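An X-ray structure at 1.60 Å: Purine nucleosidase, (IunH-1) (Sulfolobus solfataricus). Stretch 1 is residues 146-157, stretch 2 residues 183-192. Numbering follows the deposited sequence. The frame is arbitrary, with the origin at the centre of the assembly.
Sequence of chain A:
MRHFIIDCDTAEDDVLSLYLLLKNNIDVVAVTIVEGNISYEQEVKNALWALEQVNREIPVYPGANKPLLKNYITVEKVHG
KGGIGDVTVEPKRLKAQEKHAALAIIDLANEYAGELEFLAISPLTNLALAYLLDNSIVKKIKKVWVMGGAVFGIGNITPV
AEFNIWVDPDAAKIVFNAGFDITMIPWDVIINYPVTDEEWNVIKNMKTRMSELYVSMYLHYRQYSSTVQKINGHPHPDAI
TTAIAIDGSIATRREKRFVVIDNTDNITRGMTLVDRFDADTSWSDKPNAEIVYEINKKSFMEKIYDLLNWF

Stretch 1 (146-157) VMGGAVFGIGNI
Stretch 2 (183-192) TMIPWDVIIN

How do the backbones run? V146-M147 and T183-I185 are neighbouring parallel strands, V146 level with M184 and M147 with I185 (CA to CA 4.7 and 4.9 Å). V146 N donates to T183 O (2.9 Å), I185 N to V146 O (2.8 Å) and G148 N to I185 O (3.0 Å).

What happens beyond the strands? G148 is extended (phi/psi 179/159) and G149 takes 89/170, a positive phi that favours glycine; an ideal CB there would lie 3.2 Å from M184 CE. W187 N, in the first turn of the helix that P186 N-caps, donates to G149 O (2.8 Å). A150 to G153 form a type I turn, with V151 at -88/-5 and F152 at -118/19.

What holds that turn? D188 (chi1 51°, p) points its CB toward it, and its carboxylate accepts three backbone bonds: V151 N to D188 OD1 (2.9 Å), F152 N to D188 OD2 (2.7 Å) and I154 N to D188 OD2 (3.2 Å).

How do the other side chains pack? W187 (chi1 t, chi2 -104°) receives N156 (chi1 p) over one face, N156 CB 3.8 Å from the five-membered ring centroid. M147 CE and I154 O lie at its edge, I154 O 3.3 Å from W187 CD1. V151 CG1 (chi1 m) meets P186 CG at 3.7 Å.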

# COMPACT_ATOMS: atom_id res chain seq x y z
N VAL A 146 -6.37 -24.12 12.76
CA VAL A 146 -5.50 -23.50 11.74
C VAL A 146 -4.03 -23.65 12.12
O VAL A 146 -3.62 -23.25 13.22
CB VAL A 146 -5.81 -22.00 11.60
CG1 VAL A 146 -4.81 -21.31 10.64
CG2 VAL A 146 -7.24 -21.76 11.09
N MET A 147 -3.25 -24.26 11.23
CA MET A 147 -1.79 -24.14 11.33
C MET A 147 -1.46 -22.93 10.46
O MET A 147 -1.70 -22.95 9.22
CB MET A 147 -1.06 -25.37 10.80
CG MET A 147 0.44 -25.37 11.12
SD MET A 147 1.37 -24.22 10.05
CE MET A 147 2.40 -23.39 11.26
N GLY A 148 -0.97 -21.86 11.07
CA GLY A 148 -0.65 -20.68 10.29
C GLY A 148 -0.13 -19.55 11.12
O GLY A 148 -0.38 -19.48 12.31
N GLY A 149 0.57 -18.65 10.45
CA GLY A 149 1.02 -17.41 11.00
C GLY A 149 2.37 -17.43 11.68
O GLY A 149 2.97 -18.50 11.92
N ALA A 150 2.83 -16.23 11.99
CA ALA A 150 4.05 -15.99 12.76
C ALA A 150 3.75 -14.79 13.66
O ALA A 150 3.67 -13.64 13.22
CB ALA A 150 5.25 -15.75 11.83
N VAL A 151 3.51 -15.09 14.93
CA VAL A 151 2.99 -14.08 15.85
C VAL A 151 4.08 -13.27 16.51
O VAL A 151 3.79 -12.32 17.25
CB VAL A 151 2.03 -14.71 16.87
CG1 VAL A 151 0.85 -15.36 16.12
CG2 VAL A 151 2.75 -15.73 17.74
N PHE A 152 5.35 -13.63 16.26
CA PHE A 152 6.48 -12.78 16.63
C PHE A 152 7.25 -12.35 15.37
O PHE A 152 8.40 -11.92 15.43
CB PHE A 152 7.39 -13.55 17.58
CG PHE A 152 6.72 -13.96 18.86
CD1 PHE A 152 6.43 -13.02 19.83
CD2 PHE A 152 6.38 -15.29 19.09
CE1 PHE A 152 5.79 -13.40 21.01
CE2 PHE A 152 5.75 -15.67 20.27
CZ PHE A 152 5.46 -14.74 21.21
N GLY A 153 6.60 -12.46 14.22
CA GLY A 153 7.24 -12.11 12.95
C GLY A 153 8.48 -12.93 12.60
O GLY A 153 9.35 -12.40 11.92
N ILE A 154 8.59 -14.17 13.08
CA ILE A 154 9.69 -15.07 12.74
C ILE A 154 9.10 -16.05 11.72
O ILE A 154 8.52 -17.08 12.09
CB ILE A 154 10.28 -15.83 13.95
CG1 ILE A 154 10.81 -14.85 15.01
CG2 ILE A 154 11.36 -16.81 13.48
CD1 ILE A 154 11.77 -13.83 14.51
N GLY A 155 9.21 -15.68 10.45
CA GLY A 155 8.56 -16.40 9.37
C GLY A 155 9.46 -17.47 8.76
O GLY A 155 10.64 -17.58 9.08
N ASN A 156 8.87 -18.26 7.88
CA ASN A 156 9.62 -19.27 7.11
C ASN A 156 9.72 -18.96 5.62
O ASN A 156 10.83 -18.94 5.06
CB ASN A 156 9.14 -20.71 7.39
CG ASN A 156 7.67 -20.99 7.08
OD1 ASN A 156 6.88 -20.10 6.76
ND2 ASN A 156 7.29 -22.27 7.19
N ILE A 157 8.61 -18.64 4.97
CA ILE A 157 8.63 -18.36 3.53
C ILE A 157 9.28 -17.00 3.24
O ILE A 157 10.00 -16.87 2.26
CB ILE A 157 7.21 -18.49 2.90
CG1 ILE A 157 7.29 -18.39 1.37
CG2 ILE A 157 6.19 -17.48 3.51
CD1 ILE A 157 8.14 -19.46 0.66
N THR A 183 -8.94 -21.80 16.41
CA THR A 183 -7.77 -21.94 17.26
C THR A 183 -6.57 -22.07 16.29
O THR A 183 -6.61 -22.88 15.39
CB THR A 183 -7.86 -23.14 18.23
OG1 THR A 183 -8.88 -22.86 19.22
CG2 THR A 183 -6.53 -23.36 18.94
N MET A 184 -5.58 -21.21 16.50
CA MET A 184 -4.45 -21.02 15.56
C MET A 184 -3.14 -21.43 16.24
O MET A 184 -2.84 -21.01 17.35
CB MET A 184 -4.41 -19.54 15.18
CG MET A 184 -3.32 -19.08 14.39
SD MET A 184 -3.52 -17.25 14.37
CE MET A 184 -3.14 -17.23 12.74
N ILE A 185 -2.34 -22.23 15.52
CA ILE A 185 -1.03 -22.69 15.95
C ILE A 185 0.02 -22.04 15.03
O ILE A 185 0.12 -22.41 13.86
CB ILE A 185 -0.94 -24.24 15.87
CG1 ILE A 185 -1.78 -24.97 16.95
CG2 ILE A 185 0.50 -24.73 16.10
CD1 ILE A 185 -3.30 -24.69 16.96
N PRO A 186 0.81 -21.09 15.54
CA PRO A 186 1.79 -20.37 14.69
C PRO A 186 3.11 -21.11 14.46
O PRO A 186 3.57 -21.87 15.32
CB PRO A 186 2.07 -19.07 15.47
CG PRO A 186 1.10 -19.06 16.60
CD PRO A 186 0.69 -20.44 16.87
N TRP A 187 3.72 -20.83 13.31
CA TRP A 187 5.05 -21.34 12.99
C TRP A 187 6.08 -21.02 14.07
O TRP A 187 6.90 -21.88 14.43
CB TRP A 187 5.51 -20.73 11.68
CG TRP A 187 6.94 -21.09 11.30
CD1 TRP A 187 8.06 -20.30 11.40
CD2 TRP A 187 7.38 -22.35 10.79
NE1 TRP A 187 9.18 -21.00 10.98
CE2 TRP A 187 8.78 -22.25 10.59
CE3 TRP A 187 6.72 -23.53 10.46
CZ2 TRP A 187 9.54 -23.32 10.08
CZ3 TRP A 187 7.49 -24.59 9.95
CH2 TRP A 187 8.86 -24.46 9.76
N ASP A 188 6.09 -19.78 14.55
CA ASP A 188 7.13 -19.34 15.48
C ASP A 188 6.88 -19.75 16.93
O ASP A 188 7.65 -19.38 17.83
CB ASP A 188 7.51 -17.87 15.30
CG ASP A 188 6.34 -16.92 15.29
OD1 ASP A 188 5.17 -17.34 15.57
OD2 ASP A 188 6.60 -15.71 15.01
N VAL A 189 5.83 -20.56 17.13
CA VAL A 189 5.64 -21.32 18.35
C VAL A 189 6.14 -22.77 18.13
O VAL A 189 6.93 -23.28 18.91
CB VAL A 189 4.15 -21.28 18.78
CG1 VAL A 189 3.85 -22.34 19.86
CG2 VAL A 189 3.79 -19.87 19.23
N ILE A 190 5.70 -23.41 17.05
CA ILE A 190 6.03 -24.83 16.86
C ILE A 190 7.54 -25.06 16.66
O ILE A 190 8.02 -26.13 17.03
CB ILE A 190 5.20 -25.53 15.75
CG1 ILE A 190 5.53 -24.98 14.38
CG2 ILE A 190 3.71 -25.43 16.04
CD1 ILE A 190 6.63 -25.82 13.68
N ILE A 191 8.29 -24.06 16.15
CA ILE A 191 9.74 -24.23 15.97
C ILE A 191 10.51 -24.34 17.28
O ILE A 191 11.68 -24.71 17.27
CB ILE A 191 10.41 -23.14 15.06
CG1 ILE A 191 10.26 -21.74 15.66
CG2 ILE A 191 9.86 -23.24 13.64
CD1 ILE A 191 10.88 -20.62 14.80
N ASN A 192 9.87 -24.03 18.40
CA ASN A 192 10.48 -24.25 19.72
C ASN A 192 10.51 -25.72 20.16
O ASN A 192 11.11 -26.04 21.20
CB ASN A 192 9.74 -23.43 20.79
CG ASN A 192 9.82 -21.93 20.54
OD1 ASN A 192 10.79 -21.43 19.97
ND2 ASN A 192 8.79 -21.21 20.98